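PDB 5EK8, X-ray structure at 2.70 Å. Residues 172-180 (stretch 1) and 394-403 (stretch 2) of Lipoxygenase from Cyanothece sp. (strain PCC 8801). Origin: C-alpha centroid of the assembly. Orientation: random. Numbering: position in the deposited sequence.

Stretch 1, residues 172-180: ARIFMPNPE
Stretch 2 (394-403) IININRRGDD

An irregular strip, residues 172-180, crosses one flank of a helix, residues 394-403, which continues later in the chain; together they bury 474 Å². The strip passes obliquely over the helix, and the two register pairs follow the same order along both stretches: CA of Ile-174 lies 6.8 Å from CA of Ile-395, and CA of Pro-179 lies 6.7 Å from CA of Arg-399. The strip is mostly extended (Arg-173 -136/161, Ile-174 -75/150, Met-176 -148/77), then turns at Pro-177 (-63/-48) and Pro-179 (-65/-15). The helix repeats near -65/-40 up to Arg-400, with Arg-399 N bonded to Ile-395 O at 3.0 Å; Asp-402 is -56/-22 and Asp-403 -109/-34, with Asp-403 N bonded to Arg-400 O at 2.9 Å. It presents Ile-395, Asn-398, Arg-399 and Asp-402.

Arg-173 leaves its backbone sideways, and its m, t, p chain (chi4 -174°) carries the guanidinium to the helix. NH1 of Arg-173 donates to OD1 of Asp-402 (m, chi2 -21°) at 2.8 Å and 171°, a nearly linear salt-bridge contact; NH2 of Arg-173 adds a weak bond to OD2 of Asp-402 at 3.2 Å. NH2 of Arg-173 also sits 3.3 Å from O of Asn-398, where the angle is too poor for a bond.

Ile-174 (t, t) and Ile-395 (p, t) point toward each other, their CG2 atoms 3.7 Å apart, a van der Waals contact of two buried branched side chains. Met-176 (t, t, p) lays its CE 3.6 Å from Ile-395 O and 3.6 Å from CB of Arg-399, so the methyl lies against the helix backbone and the base of that side chain.

Arg-399 (t, p, t, chi4 92°) directs its guanidinium edge at two carbonyls of the strip: NE of Arg-399 donates to Met-176 O at 2.7 Å, and NH2 of Arg-399 to Pro-177 O at 2.9 Å. NH1 of Arg-399 meets OD2 of Asp-403 (m, chi2 -58°) at 3.0 Å, a salt bridge within the helix, so the guanidinium serves both the strip and its own helix. CB of Pro-179 (C-gamma endo) packs 3.7 Å from CG of Arg-399, against the aliphatic stem.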

# COMPACT_ATOMS: atom_id res chain seq x y z
N ALA A 172 -11.74 4.07 0.91
CA ALA A 172 -11.70 4.00 2.36
C ALA A 172 -10.28 4.29 2.85
O ALA A 172 -9.39 3.44 2.76
CB ALA A 172 -12.16 2.66 2.84
N ARG A 173 -10.07 5.51 3.35
CA ARG A 173 -8.77 5.96 3.81
C ARG A 173 -8.91 6.70 5.13
O ARG A 173 -10.00 7.15 5.49
CB ARG A 173 -8.11 6.87 2.77
CG ARG A 173 -8.02 6.27 1.38
CD ARG A 173 -7.14 7.12 0.49
NE ARG A 173 -5.84 7.33 1.12
CZ ARG A 173 -4.89 8.13 0.65
NH1 ARG A 173 -5.09 8.82 -0.46
NH2 ARG A 173 -3.75 8.25 1.32
N ILE A 174 -7.80 6.83 5.86
CA ILE A 174 -7.81 7.59 7.11
C ILE A 174 -7.85 9.08 6.79
O ILE A 174 -7.37 9.51 5.74
CB ILE A 174 -6.58 7.26 7.98
CG1 ILE A 174 -6.79 7.78 9.41
CG2 ILE A 174 -5.31 7.83 7.37
CD1 ILE A 174 -5.70 7.37 10.37
N PHE A 175 -8.46 9.86 7.67
CA PHE A 175 -8.45 11.30 7.51
C PHE A 175 -7.18 11.87 8.13
O PHE A 175 -7.00 11.82 9.35
CB PHE A 175 -9.70 11.93 8.14
CG PHE A 175 -9.77 13.42 7.96
CD1 PHE A 175 -9.82 13.98 6.70
CD2 PHE A 175 -9.78 14.27 9.07
CE1 PHE A 175 -9.89 15.36 6.53
CE2 PHE A 175 -9.84 15.64 8.91
CZ PHE A 175 -9.90 16.19 7.64
N MET A 176 -6.30 12.39 7.29
CA MET A 176 -5.00 12.83 7.76
C MET A 176 -4.50 14.02 6.94
O MET A 176 -3.65 13.86 6.07
CB MET A 176 -4.00 11.68 7.70
CG MET A 176 -2.81 11.82 8.63
SD MET A 176 -2.08 10.22 9.04
CE MET A 176 -1.44 9.70 7.45
N PRO A 177 -5.05 15.21 7.22
CA PRO A 177 -4.60 16.43 6.53
C PRO A 177 -3.15 16.71 6.86
O PRO A 177 -2.34 16.98 5.97
CB PRO A 177 -5.51 17.52 7.11
CG PRO A 177 -6.59 16.82 7.85
CD PRO A 177 -6.03 15.50 8.27
N ASN A 178 -2.83 16.64 8.15
CA ASN A 178 -1.46 16.76 8.61
C ASN A 178 -0.87 15.37 8.82
O ASN A 178 -1.17 14.72 9.83
CB ASN A 178 -1.39 17.56 9.91
CG ASN A 178 -2.02 18.93 9.78
OD1 ASN A 178 -2.01 19.53 8.70
ND2 ASN A 178 -2.58 19.44 10.87
N PRO A 179 -0.03 14.92 7.88
CA PRO A 179 0.61 13.61 7.98
C PRO A 179 1.55 13.57 9.18
O PRO A 179 1.98 12.50 9.61
CB PRO A 179 1.38 13.49 6.67
CG PRO A 179 1.66 14.90 6.28
CD PRO A 179 0.46 15.69 6.72
N GLU A 180 1.86 14.75 9.70
CA GLU A 180 2.75 14.88 10.85
C GLU A 180 2.06 14.43 12.14
O GLU A 180 2.74 14.13 13.12
CB GLU A 180 3.25 16.32 10.97
CG GLU A 180 2.57 17.16 12.03
CD GLU A 180 2.79 18.65 11.82
OE1 GLU A 180 2.63 19.11 10.66
OE2 GLU A 180 3.14 19.36 12.79
N ILE A 394 0.94 1.92 6.56
CA ILE A 394 0.52 2.10 5.17
C ILE A 394 -0.20 3.44 4.96
O ILE A 394 -0.12 4.05 3.88
CB ILE A 394 -0.36 0.94 4.68
CG1 ILE A 394 -0.47 0.95 3.15
CG2 ILE A 394 -1.74 0.97 5.31
CD1 ILE A 394 -1.31 -0.19 2.60
N ILE A 395 -0.88 3.91 6.00
CA ILE A 395 -1.57 5.19 5.94
C ILE A 395 -0.58 6.31 5.66
O ILE A 395 -0.87 7.25 4.90
CB ILE A 395 -2.34 5.49 7.25
CG1 ILE A 395 -1.43 5.30 8.47
CG2 ILE A 395 -3.57 4.58 7.36
CD1 ILE A 395 -2.03 5.82 9.75
N ASN A 396 0.61 6.19 6.25
CA ASN A 396 1.67 7.17 6.08
C ASN A 396 2.12 7.26 4.63
O ASN A 396 2.17 8.35 4.05
CB ASN A 396 2.87 6.82 6.97
CG ASN A 396 2.50 6.75 8.45
OD1 ASN A 396 1.79 7.61 8.97
ND2 ASN A 396 2.99 5.71 9.13
N ILE A 397 2.44 6.12 4.03
CA ILE A 397 2.98 6.12 2.68
C ILE A 397 1.92 6.52 1.66
O ILE A 397 2.23 7.20 0.69
CB ILE A 397 3.60 4.74 2.30
CG1 ILE A 397 4.24 4.82 0.91
CG2 ILE A 397 2.57 3.63 2.34
CD1 ILE A 397 5.32 5.89 0.78
N ASN A 398 0.67 6.13 1.90
CA ASN A 398 -0.39 6.56 0.99
C ASN A 398 -0.62 8.07 1.06
O ASN A 398 -0.75 8.75 0.03
CB ASN A 398 -1.69 5.81 1.30
CG ASN A 398 -1.63 4.36 0.88
OD1 ASN A 398 -0.68 3.93 0.23
ND2 ASN A 398 -2.66 3.60 1.24
N ARG A 399 -0.64 8.60 2.28
CA ARG A 399 -0.78 10.03 2.49
C ARG A 399 0.39 10.80 1.87
O ARG A 399 0.23 11.92 1.40
CB ARG A 399 -0.89 10.35 3.98
CG ARG A 399 -0.97 11.83 4.31
CD ARG A 399 -2.12 12.50 3.58
NE ARG A 399 -2.12 13.94 3.79
CZ ARG A 399 -1.52 14.82 2.99
NH1 ARG A 399 -0.86 14.40 1.92
NH2 ARG A 399 -1.58 16.12 3.27
N ARG A 400 1.57 10.17 1.86
CA ARG A 400 2.74 10.76 1.21
C ARG A 400 2.59 10.75 -0.31
O ARG A 400 2.91 11.73 -0.99
CB ARG A 400 4.01 10.02 1.63
CG ARG A 400 5.27 10.44 0.86
CD ARG A 400 5.56 11.92 1.01
NE ARG A 400 6.78 12.30 0.30
CZ ARG A 400 7.19 13.55 0.13
NH1 ARG A 400 6.47 14.56 0.62
NH2 ARG A 400 8.31 13.80 -0.53
N GLY A 401 2.09 9.63 -0.83
CA GLY A 401 1.84 9.48 -2.24
C GLY A 401 0.83 10.49 -2.74
O GLY A 401 0.84 10.86 -3.92
N ASP A 402 -0.04 10.95 -1.84
CA ASP A 402 -0.98 12.03 -2.18
C ASP A 402 -0.28 13.30 -2.67
O ASP A 402 -0.89 14.12 -3.35
CB ASP A 402 -1.85 12.37 -0.97
CG ASP A 402 -2.92 11.33 -0.71
OD1 ASP A 402 -3.26 10.57 -1.65
OD2 ASP A 402 -3.43 11.27 0.43
N ASP A 403 1.00 13.45 -2.32
CA ASP A 403 1.81 14.56 -2.82
C ASP A 403 2.86 14.10 -3.82
O ASP A 403 3.19 14.82 -4.76
CB ASP A 403 2.50 15.28 -1.66
CG ASP A 403 1.53 15.78 -0.61
OD1 ASP A 403 0.62 16.57 -0.95
OD2 ASP A 403 1.68 15.38 0.56